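Local coordinates for TRAP dicarboxylate ABC transporter, substrate-binding protein (Roseobacter denitrificans, PDB 4OVQ) that binds beta-D-glucuronate in the periplasm as the solute-binding component of a TRAP transporter, probably delivering it for uptake, at residues Met130-Tyr141 against Pro233-Phe243; Gly93-Leu104 against Val168-Gly176. All blocks are in the same frame, centred on the assembly; numbering follows the deposited sequence.

Contact 1: residues Met130-Tyr141 against Pro233-Phe243; sequences MAEKGIQPLAWY and PECICINIGTF. With BDP (beta-D-glucopyranuronic acid), chain C.
Tyr141 and Glu234 pair through both backbone bonds (Tyr141 N to Glu234 O 2.8 Å, Glu234 N to Tyr141 O 3.0 Å). The bonds continue to Gly134 O, which receives Ile240 N; Leu138 N meets Ile236 O almost head-on, at 2.8 Å. Leu138 and Ala139 together lie opposite Ile236, a beta bulge, and the buried Ala139 N is left without a partner. The two strands, antiparallel at 155°, form one edge of the five-stranded mixed sheet of a periplasmic binding-protein lobe; 135-141 is the outermost strand and 234-239 pairs next with 84-88. Apolar contacts clothe one face with Ile135, whose CB touches Cys237 SG at 3.4 Å, and with Trp140, whose CE3 lies 3.9 Å from Cys235 CB. On the other face Ile236 CD1 rests 3.6 Å from Tyr141 CE1, and Leu138 CD2 reaches Phe243 CE1. Among polar side chains, Glu234 OE2 accepts from glucuronate O2 at 2.5 Å and from Asn88. Asn239 caps the following helix, OD1 taking Thr242 N at 3.0 Å, while ND2 donates to Val77 O. With an alanine in place of Asn239, Thr242 N and OG1 and the carbonyl of Val77 would probably lose these partners and the helix start its cap.

Contact 2: residues Gly93-Leu104 against Val168-Gly176; sequences GPLVPAANVVSL and VMNNELFTG. With BDP (beta-D-glucopyranuronic acid), chain C.
Pro94 CA and Asn171 CA lie 6.1 Å apart, where a loop running into a 3-10 turn meets the first turn of helix 172-180. Asn171 carries the polar part. Its CG is anti to the backbone N (chi1 -176°), which directs the amide at the loop, where ND2 donates to Asn100 OD1 at 2.8 Å. The bond is nearly straight, 166° at the hydrogen, and lies in the planes of both amides, which are turned only 19° apart. ND2 also donates to Gly90 O. Asn171 OD1 is the N-cap acceptor for Leu173 N at 3.0 Å, and it takes a water as well; that water in turn accepts from Asn100 ND2, so the two amides are joined twice, once directly and once through water. The Pro94 ring lies across Asn171, with CD 3.6 Å from ND2, and its CG touches Asn170 O. Gly93 lies so close to this pair that a CB there would run into both Asn171 ND2 and Asn100 OD1.

Around the amides, Leu173 and Phe174 pack against backbone carbonyls and the side chains of Ser103 and Leu104. Leu173 CD2 is 3.7 Å from Asn100 O and 4.0 Å from Leu104 CD2, lying against the 3-10 turn and the Leu104 side chain that follows it. Ser103 O lies near the plane of the Phe174 ring at its edge, 3.4 Å from Phe174 CE1; Ser103 OG is close to Phe174 CZ. Asn171 CG lies over one face of that ring, displaced toward the rim. Met169 stands at the pocket end of the segment, its CG 3.4 Å from glucuronate O6A. With both ends engaged, the Asn171 amide is fixed in rotation, and the start of a helix that follows a pocket residue is probably held against the loop partly by that single side chain.

In the fold
Contact 1 and contact 2 have centres about 17 Å apart and meet directly: Ile135 CD1 packs against Leu95 CD2 at 3.9 Å, and Pro233 CD against Val102 CG2 at 3.7 Å. Their segments alternate along the chain, 93-104 then 130-141, 168-176 then 233-243. Both reach the bound glucuronate from different parts, Glu234 at its O2 hydroxyl and Met169 beside its carboxylate, while Gln70, Arg146, Arg167 and Asn207 hydrogen-bond to it too. Contact 1 belongs to the sheet of one lobe. Contact 2 joins the loop after helix 89-92, itself just beyond strand 84-88 of that sheet, to a helix beyond strand 165-168, an arrangement consistent with the closed, sugar-bound state of a two-lobed binding protein.

Contact 1: residues Met130-Tyr141 against Pro233-Phe243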
loop_
_atom_site.group_PDB
_atom_site.type_symbol
_atom_site.label_atom_id
_atom_site.label_comp_id
_atom_site.label_asym_id
_atom_site.label_seq_id
_atom_site.Cartn_x
_atom_site.Cartn_y
_atom_site.Cartn_z
HETATM N N MSE A 130 0.912 -6.288 -14.273
HETATM C CA MSE A 130 2.171 -6.208 -13.546
HETATM C C MSE A 130 3.240 -7.067 -14.197
HETATM O O MSE A 130 4.364 -6.616 -14.427
HETATM C CB MSE A 130 1.961 -6.606 -12.074
HETATM C CG MSE A 130 1.209 -5.501 -11.276
HETATM SE SE MSE A 130 0.970 -6.059 -9.420
HETATM C CE MSE A 130 2.855 -6.153 -8.933
ATOM N N ALA A 131 2.882 -8.315 -14.496
ATOM C CA ALA A 131 3.808 -9.256 -15.098
ATOM C C ALA A 131 4.333 -8.679 -16.420
ATOM O O ALA A 131 5.524 -8.794 -16.724
ATOM C CB ALA A 131 3.113 -10.607 -15.314
ATOM N N GLU A 132 3.429 -8.018 -17.152
ATOM C CA GLU A 132 3.703 -7.261 -18.377
ATOM C C GLU A 132 4.798 -6.185 -18.239
ATOM O O GLU A 132 5.528 -5.907 -19.190
ATOM C CB GLU A 132 2.382 -6.632 -18.872
ATOM C CG GLU A 132 2.499 -5.423 -19.807
ATOM C CD GLU A 132 1.136 -4.783 -20.122
ATOM O OE1 GLU A 132 0.118 -5.512 -20.145
ATOM O OE2 GLU A 132 1.078 -3.549 -20.339
ATOM N N LYS A 133 4.904 -5.582 -17.057
ATOM C CA LYS A 133 5.984 -4.641 -16.747
ATOM C C LYS A 133 7.122 -5.249 -15.920
ATOM O O LYS A 133 7.881 -4.520 -15.287
ATOM C CB LYS A 133 5.430 -3.420 -16.000
ATOM C CG LYS A 133 4.405 -2.620 -16.775
ATOM C CD LYS A 133 5.014 -1.875 -17.963
ATOM C CE LYS A 133 3.927 -1.255 -18.793
ATOM N NZ LYS A 133 4.404 -0.019 -19.448
ATOM N N GLY A 134 7.231 -6.575 -15.917
ATOM C CA GLY A 134 8.393 -7.253 -15.385
ATOM C C GLY A 134 8.352 -7.594 -13.907
ATOM O O GLY A 134 9.353 -8.008 -13.323
ATOM N N ILE A 135 7.189 -7.391 -13.299
ATOM C CA ILE A 135 7.048 -7.672 -11.880
ATOM C C ILE A 135 5.883 -8.608 -11.567
ATOM O O ILE A 135 4.721 -8.276 -11.767
ATOM C CB ILE A 135 6.939 -6.398 -11.056
ATOM C CG1 ILE A 135 5.697 -5.610 -11.374
ATOM C CG2 ILE A 135 8.188 -5.538 -11.184
ATOM C CD1 ILE A 135 5.778 -4.209 -10.856
ATOM N N GLN A 136 6.210 -9.796 -11.094
ATOM C CA GLN A 136 5.191 -10.819 -10.858
ATOM C C GLN A 136 4.678 -10.786 -9.395
ATOM O O GLN A 136 5.451 -11.019 -8.460
ATOM C CB GLN A 136 5.825 -12.173 -11.154
ATOM C CG GLN A 136 5.071 -13.375 -10.689
ATOM C CD GLN A 136 4.054 -13.755 -11.675
ATOM O OE1 GLN A 136 4.368 -13.961 -12.854
ATOM N NE2 GLN A 136 2.805 -13.787 -11.244
ATOM N N PRO A 137 3.392 -10.474 -9.172
ATOM C CA PRO A 137 2.895 -10.650 -7.798
ATOM C C PRO A 137 2.668 -12.124 -7.472
ATOM O O PRO A 137 2.197 -12.877 -8.315
ATOM C CB PRO A 137 1.577 -9.880 -7.798
ATOM C CG PRO A 137 1.104 -10.071 -9.221
ATOM C CD PRO A 137 2.325 -10.002 -10.083
ATOM N N LEU A 138 3.091 -12.520 -6.287
ATOM C CA LEU A 138 3.009 -13.889 -5.790
ATOM C C LEU A 138 1.930 -14.086 -4.743
ATOM O O LEU A 138 1.414 -15.190 -4.614
ATOM C CB LEU A 138 4.336 -14.305 -5.173
ATOM C CG LEU A 138 5.539 -14.302 -6.111
ATOM C CD1 LEU A 138 6.795 -14.559 -5.275
ATOM C CD2 LEU A 138 5.405 -15.357 -7.218
ATOM N N ALA A 139 1.572 -13.039 -4.012
ATOM C CA ALA A 139 0.535 -13.087 -3.000
ATOM C C ALA A 139 0.186 -11.681 -2.588
ATOM O O ALA A 139 0.980 -10.755 -2.812
ATOM C CB ALA A 139 0.994 -13.893 -1.803
ATOM N N TRP A 140 -0.989 -11.510 -1.994
ATOM C CA TRP A 140 -1.473 -10.224 -1.577
ATOM C C TRP A 140 -1.408 -10.054 -0.028
ATOM O O TRP A 140 -1.845 -10.921 0.751
ATOM C CB TRP A 140 -2.934 -10.015 -2.016
ATOM C CG TRP A 140 -3.206 -10.173 -3.477
ATOM C CD1 TRP A 140 -3.998 -11.128 -4.055
ATOM C CD2 TRP A 140 -2.728 -9.350 -4.545
ATOM N NE1 TRP A 140 -4.015 -10.965 -5.412
ATOM C CE2 TRP A 140 -3.265 -9.866 -5.741
ATOM C CE3 TRP A 140 -1.900 -8.223 -4.613
ATOM C CZ2 TRP A 140 -2.981 -9.311 -6.990
ATOM C CZ3 TRP A 140 -1.641 -7.667 -5.867
ATOM C CH2 TRP A 140 -2.176 -8.220 -7.030
ATOM N N TYR A 141 -0.920 -8.902 0.404
ATOM C CA TYR A 141 -0.900 -8.533 1.810
ATOM C C TYR A 141 -1.936 -7.458 2.106
ATOM O O TYR A 141 -2.260 -6.634 1.232
ATOM C CB TYR A 141 0.466 -7.931 2.155
ATOM C CG TYR A 141 1.611 -8.859 2.482
ATOM C CD1 TYR A 141 1.514 -10.248 2.412
ATOM C CD2 TYR A 141 2.817 -8.306 2.904
ATOM C CE1 TYR A 141 2.608 -11.051 2.739
ATOM C CE2 TYR A 141 3.897 -9.085 3.232
ATOM C CZ TYR A 141 3.793 -10.442 3.158
ATOM O OH TYR A 141 4.897 -11.203 3.500
ATOM N N PRO A 233 -4.000 -2.607 -1.576
ATOM C CA PRO A 233 -3.353 -3.846 -1.149
ATOM C C PRO A 233 -1.852 -3.761 -1.379
ATOM O O PRO A 233 -1.350 -2.852 -2.068
ATOM C CB PRO A 233 -3.948 -4.889 -2.100
ATOM C CG PRO A 233 -4.200 -4.138 -3.357
ATOM C CD PRO A 233 -4.643 -2.769 -2.896
ATOM N N GLU A 234 -1.133 -4.718 -0.825
ATOM C CA GLU A 234 0.265 -4.861 -1.145
ATOM C C GLU A 234 0.478 -6.229 -1.713
ATOM O O GLU A 234 -0.417 -7.073 -1.708
ATOM C CB GLU A 234 1.142 -4.637 0.098
ATOM C CG GLU A 234 0.719 -3.432 0.940
ATOM C CD GLU A 234 1.844 -2.834 1.732
ATOM O OE1 GLU A 234 2.823 -3.556 2.010
ATOM O OE2 GLU A 234 1.697 -1.641 2.072
ATOM N N CYS A 235 1.671 -6.460 -2.219
ATOM C CA CYS A 235 2.011 -7.771 -2.693
ATOM C C CYS A 235 3.409 -8.190 -2.230
ATOM O O CYS A 235 4.217 -7.351 -1.817
ATOM C CB CYS A 235 1.915 -7.813 -4.217
ATOM S SG CYS A 235 3.204 -6.816 -5.034
ATOM N N ILE A 236 3.670 -9.476 -2.323
ATOM C CA ILE A 236 4.999 -10.018 -2.430
ATOM C C ILE A 236 5.260 -10.084 -3.931
ATOM O O ILE A 236 4.478 -10.755 -4.632
ATOM C CB ILE A 236 5.099 -11.440 -1.799
ATOM C CG1 ILE A 236 4.632 -11.450 -0.334
ATOM C CG2 ILE A 236 6.525 -11.996 -1.935
ATOM C CD1 ILE A 236 4.703 -12.805 0.320
ATOM N N CYS A 237 6.326 -9.412 -4.403
ATOM C CA CYS A 237 6.677 -9.086 -5.821
ATOM C C CYS A 237 7.971 -9.877 -6.115
ATOM O O CYS A 237 8.860 -9.935 -5.263
ATOM C CB CYS A 237 6.937 -7.510 -6.092
ATOM S SG CYS A 237 6.905 -7.063 -7.747
ATOM N N ILE A 238 8.074 -10.494 -7.287
ATOM C CA ILE A 238 9.363 -11.037 -7.755
ATOM C C ILE A 238 9.627 -10.548 -9.179
ATOM O O ILE A 238 8.724 -10.458 -10.020
ATOM C CB ILE A 238 9.429 -12.617 -7.697
ATOM C CG1 ILE A 238 10.852 -13.146 -7.974
ATOM C CG2 ILE A 238 8.399 -13.248 -8.617
ATOM C CD1 ILE A 238 11.062 -14.619 -7.627
ATOM N N ASN A 239 10.904 -10.287 -9.452
ATOM C CA ASN A 239 11.359 -10.024 -10.801
ATOM C C ASN A 239 10.955 -11.191 -11.697
ATOM O O ASN A 239 11.242 -12.347 -11.376
ATOM C CB ASN A 239 12.866 -9.854 -10.770
ATOM C CG ASN A 239 13.449 -9.799 -12.129
ATOM O OD1 ASN A 239 13.850 -10.833 -12.690
ATOM N ND2 ASN A 239 13.453 -8.607 -12.706
ATOM N N ILE A 240 10.269 -10.912 -12.802
ATOM C CA ILE A 240 9.677 -11.999 -13.576
ATOM C C ILE A 240 10.722 -12.909 -14.251
ATOM O O ILE A 240 10.477 -14.099 -14.429
ATOM C CB ILE A 240 8.617 -11.508 -14.571
ATOM C CG1 ILE A 240 7.657 -12.665 -14.897
ATOM C CG2 ILE A 240 9.287 -10.942 -15.785
ATOM C CD1 ILE A 240 6.238 -12.225 -15.110
ATOM N N GLY A 241 11.874 -12.366 -14.633
ATOM C CA GLY A 241 12.915 -13.194 -15.226
ATOM C C GLY A 241 13.424 -14.234 -14.247
ATOM O O GLY A 241 13.599 -15.400 -14.587
ATOM N N THR A 242 13.679 -13.787 -13.022
ATOM C CA THR A 242 14.053 -14.657 -11.912
ATOM C C THR A 242 13.031 -15.781 -11.743
ATOM O O THR A 242 13.412 -16.954 -11.635
ATOM C CB THR A 242 14.148 -13.860 -10.567
ATOM O OG1 THR A 242 15.141 -12.829 -10.676
ATOM C CG2 THR A 242 14.517 -14.762 -9.392
ATOM N N PHE A 243 11.749 -15.427 -11.710
ATOM C CA PHE A 243 10.677 -16.403 -11.509
ATOM C C PHE A 243 10.571 -17.378 -12.670
ATOM O O PHE A 243 10.472 -18.605 -12.473
ATOM C CB PHE A 243 9.324 -15.702 -11.285
ATOM C CG PHE A 243 8.181 -16.657 -11.008
ATOM C CD1 PHE A 243 8.028 -17.230 -9.764
ATOM C CD2 PHE A 243 7.269 -16.970 -11.997
ATOM C CE1 PHE A 243 6.985 -18.106 -9.504
ATOM C CE2 PHE A 243 6.217 -17.839 -11.738
ATOM C CZ PHE A 243 6.088 -18.407 -10.485
HETATM C C1 BDP C . 2.229 2.174 4.044
HETATM C C2 BDP C . 2.716 1.110 3.094
HETATM C C3 BDP C . 4.109 1.429 2.767
HETATM C C4 BDP C . 4.198 2.779 2.138
HETATM C C5 BDP C . 3.621 3.827 3.061
HETATM C C6 BDP C . 3.633 5.239 2.453
HETATM O O2 BDP C . 2.672 -0.145 3.855
HETATM O O3 BDP C . 4.481 0.460 1.717
HETATM O O4 BDP C . 5.619 3.098 1.824
HETATM O O5 BDP C . 2.287 3.507 3.431
HETATM O O6A BDP C . 4.597 5.576 1.705
HETATM O O1 BDP C . 0.894 2.001 4.421
HETATM O O6B BDP C . 2.733 5.997 2.891
#

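Contact 2: residues Gly93-Leu104 against Val168-Gly176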
loop_
_atom_site.group_PDB
_atom_site.type_symbol
_atom_site.label_atom_id
_atom_site.label_comp_id
_atom_site.label_asym_id
_atom_site.label_seq_id
_atom_site.Cartn_x
_atom_site.Cartn_y
_atom_site.Cartn_z
ATOM N N GLY A 93 1.352 1.976 -9.276
ATOM C CA GLY A 93 0.338 2.447 -10.211
ATOM C C GLY A 93 0.890 3.246 -11.368
ATOM O O GLY A 93 0.430 3.064 -12.491
ATOM N N PRO A 94 1.856 4.127 -11.102
ATOM C CA PRO A 94 2.351 4.932 -12.237
ATOM C C PRO A 94 3.051 4.071 -13.297
ATOM O O PRO A 94 3.084 4.480 -14.459
ATOM C CB PRO A 94 3.324 5.892 -11.573
ATOM C CG PRO A 94 2.735 6.078 -10.138
ATOM C CD PRO A 94 2.310 4.656 -9.796
ATOM N N LEU A 95 3.544 2.890 -12.924
ATOM C CA LEU A 95 4.216 1.979 -13.854
ATOM C C LEU A 95 3.233 1.046 -14.591
ATOM O O LEU A 95 3.495 0.629 -15.731
ATOM C CB LEU A 95 5.229 1.131 -13.084
ATOM C CG LEU A 95 5.844 -0.070 -13.818
ATOM C CD1 LEU A 95 6.770 0.408 -14.909
ATOM C CD2 LEU A 95 6.593 -1.012 -12.873
ATOM N N VAL A 96 2.121 0.709 -13.932
ATOM C CA VAL A 96 1.202 -0.332 -14.379
ATOM C C VAL A 96 -0.251 0.137 -14.321
ATOM O O VAL A 96 -0.864 0.146 -13.266
ATOM C CB VAL A 96 1.306 -1.605 -13.479
ATOM C CG1 VAL A 96 0.521 -2.758 -14.069
ATOM C CG2 VAL A 96 2.748 -2.036 -13.272
ATOM N N PRO A 97 -0.830 0.537 -15.466
ATOM C CA PRO A 97 -2.174 1.093 -15.502
ATOM C C PRO A 97 -3.214 0.276 -14.762
ATOM O O PRO A 97 -4.039 0.859 -14.089
ATOM C CB PRO A 97 -2.501 1.110 -17.005
ATOM C CG PRO A 97 -1.186 1.259 -17.655
ATOM C CD PRO A 97 -0.209 0.489 -16.798
ATOM N N ALA A 98 -3.190 -1.050 -14.904
ATOM C CA ALA A 98 -4.233 -1.883 -14.302
ATOM C C ALA A 98 -4.063 -1.854 -12.792
ATOM O O ALA A 98 -5.047 -1.807 -12.061
ATOM C CB ALA A 98 -4.214 -3.310 -14.851
ATOM N N ALA A 99 -2.810 -1.854 -12.322
ATOM C CA ALA A 99 -2.565 -1.827 -10.881
ATOM C C ALA A 99 -3.004 -0.508 -10.307
ATOM O O ALA A 99 -3.399 -0.410 -9.148
ATOM C CB ALA A 99 -1.101 -2.059 -10.574
ATOM N N ASN A 100 -2.948 0.523 -11.136
ATOM C CA ASN A 100 -3.343 1.847 -10.727
ATOM C C ASN A 100 -4.813 1.937 -10.293
ATOM O O ASN A 100 -5.182 2.827 -9.551
ATOM C CB ASN A 100 -3.039 2.828 -11.861
ATOM C CG ASN A 100 -2.643 4.200 -11.367
ATOM O OD1 ASN A 100 -2.179 4.379 -10.244
ATOM N ND2 ASN A 100 -2.782 5.193 -12.238
ATOM N N VAL A 101 -5.650 0.987 -10.713
ATOM C CA VAL A 101 -7.049 1.006 -10.320
ATOM C C VAL A 101 -7.271 0.931 -8.787
ATOM O O VAL A 101 -8.226 1.491 -8.272
ATOM C CB VAL A 101 -7.871 -0.083 -11.058
ATOM C CG1 VAL A 101 -7.717 -1.433 -10.408
ATOM C CG2 VAL A 101 -9.330 0.313 -11.101
ATOM N N VAL A 102 -6.351 0.307 -8.042
ATOM C CA VAL A 102 -6.564 0.136 -6.604
ATOM C C VAL A 102 -6.204 1.410 -5.839
ATOM O O VAL A 102 -6.486 1.518 -4.641
ATOM C CB VAL A 102 -5.809 -1.107 -6.027
ATOM C CG1 VAL A 102 -6.186 -2.358 -6.792
ATOM C CG2 VAL A 102 -4.333 -0.916 -6.045
ATOM N N SER A 103 -5.612 2.370 -6.553
ATOM C CA SER A 103 -5.233 3.655 -6.014
ATOM C C SER A 103 -6.356 4.710 -6.204
ATOM O O SER A 103 -6.224 5.849 -5.776
ATOM C CB SER A 103 -3.918 4.085 -6.648
ATOM O OG SER A 103 -2.840 3.287 -6.129
ATOM N N LEU A 104 -7.462 4.316 -6.813
ATOM C CA LEU A 104 -8.628 5.217 -6.886
ATOM C C LEU A 104 -9.302 5.356 -5.522
ATOM O O LEU A 104 -9.653 4.373 -4.876
ATOM C CB LEU A 104 -9.632 4.724 -7.933
ATOM C CG LEU A 104 -9.162 4.966 -9.369
ATOM C CD1 LEU A 104 -9.947 4.075 -10.340
ATOM C CD2 LEU A 104 -9.260 6.448 -9.766
ATOM N N VAL A 168 1.542 12.857 0.365
ATOM C CA VAL A 168 1.044 11.643 -0.263
ATOM C C VAL A 168 2.168 10.846 -0.870
ATOM O O VAL A 168 3.291 11.332 -1.014
ATOM C CB VAL A 168 0.011 11.946 -1.390
ATOM C CG1 VAL A 168 -1.280 12.490 -0.785
ATOM C CG2 VAL A 168 0.566 12.940 -2.395
HETATM N N MSE A 169 1.873 9.593 -1.212
HETATM C CA MSE A 169 2.819 8.782 -1.985
HETATM C C MSE A 169 2.974 9.301 -3.391
HETATM O O MSE A 169 2.188 10.136 -3.822
HETATM C CB MSE A 169 2.349 7.336 -2.030
HETATM C CG MSE A 169 2.344 6.628 -0.658
HETATM SE SE MSE A 169 1.961 4.732 -0.686
HETATM C CE MSE A 169 0.023 4.811 -1.044
ATOM N N ASN A 170 4.000 8.782 -4.078
ATOM C CA ASN A 170 4.331 9.211 -5.429
ATOM C C ASN A 170 3.422 8.614 -6.529
ATOM O O ASN A 170 3.794 7.667 -7.202
ATOM C CB ASN A 170 5.797 8.862 -5.683
ATOM C CG ASN A 170 6.734 9.573 -4.727
ATOM O OD1 ASN A 170 7.048 10.754 -4.904
ATOM N ND2 ASN A 170 7.183 8.872 -3.705
ATOM N N ASN A 171 2.233 9.187 -6.668
ATOM C CA ASN A 171 1.243 8.768 -7.658
ATOM C C ASN A 171 0.309 9.941 -7.896
ATOM O O ASN A 171 -0.277 10.481 -6.954
ATOM C CB ASN A 171 0.497 7.499 -7.167
ATOM C CG ASN A 171 -0.492 6.935 -8.206
ATOM O OD1 ASN A 171 -1.009 7.667 -9.058
ATOM N ND2 ASN A 171 -0.745 5.634 -8.136
ATOM N N GLU A 172 0.192 10.388 -9.149
ATOM C CA GLU A 172 -0.604 11.582 -9.432
ATOM C C GLU A 172 -2.089 11.426 -9.091
ATOM O O GLU A 172 -2.811 12.422 -8.947
ATOM C CB GLU A 172 -0.430 12.020 -10.896
ATOM C CG GLU A 172 0.783 12.925 -11.110
ATOM C CD GLU A 172 0.535 14.387 -10.705
ATOM O OE1 GLU A 172 -0.437 15.006 -11.199
ATOM O OE2 GLU A 172 1.331 14.916 -9.893
ATOM N N LEU A 173 -2.578 10.202 -8.959
ATOM C CA LEU A 173 -3.933 10.018 -8.448
ATOM C C LEU A 173 -4.097 10.627 -7.053
ATOM O O LEU A 173 -5.151 11.134 -6.705
ATOM C CB LEU A 173 -4.326 8.550 -8.388
ATOM C CG LEU A 173 -5.076 7.993 -9.583
ATOM C CD1 LEU A 173 -4.329 8.328 -10.873
ATOM C CD2 LEU A 173 -5.251 6.480 -9.399
ATOM N N PHE A 174 -3.045 10.536 -6.242
ATOM C CA PHE A 174 -3.122 11.013 -4.863
ATOM C C PHE A 174 -2.949 12.533 -4.791
ATOM O O PHE A 174 -3.550 13.200 -3.933
ATOM C CB PHE A 174 -2.066 10.332 -3.994
ATOM C CG PHE A 174 -2.071 8.832 -4.080
ATOM C CD1 PHE A 174 -3.261 8.116 -4.250
ATOM C CD2 PHE A 174 -0.891 8.140 -4.007
ATOM C CE1 PHE A 174 -3.249 6.751 -4.328
ATOM C CE2 PHE A 174 -0.880 6.758 -4.097
ATOM C CZ PHE A 174 -2.046 6.070 -4.284
ATOM N N THR A 175 -2.149 13.082 -5.696
ATOM C CA THR A 175 -2.030 14.536 -5.774
ATOM C C THR A 175 -3.391 15.093 -6.182
ATOM O O THR A 175 -3.876 16.078 -5.613
ATOM C CB THR A 175 -0.932 15.010 -6.755
ATOM O OG1 THR A 175 -1.156 14.444 -8.043
ATOM C CG2 THR A 175 0.420 14.613 -6.288
ATOM N N GLY A 176 -4.019 14.453 -7.159
ATOM C CA GLY A 176 -5.382 14.825 -7.507
ATOM C C GLY A 176 -6.412 14.765 -6.389
ATOM O O GLY A 176 -7.213 15.677 -6.192
HETATM C C1 BDP C . 2.229 2.174 4.044
HETATM C C2 BDP C . 2.716 1.110 3.094
HETATM C C3 BDP C . 4.109 1.429 2.767
HETATM C C4 BDP C . 4.198 2.779 2.138
HETATM C C5 BDP C . 3.621 3.827 3.061
HETATM C C6 BDP C . 3.633 5.239 2.453
HETATM O O2 BDP C . 2.672 -0.145 3.855
HETATM O O3 BDP C . 4.481 0.460 1.717
HETATM O O4 BDP C . 5.619 3.098 1.824
HETATM O O5 BDP C . 2.287 3.507 3.431
HETATM O O6A BDP C . 4.597 5.576 1.705
HETATM O O1 BDP C . 0.894 2.001 4.421
HETATM O O6B BDP C . 2.733 5.997 2.891
HETATM O O HOH W 1 -1.262 7.744 -11.725
#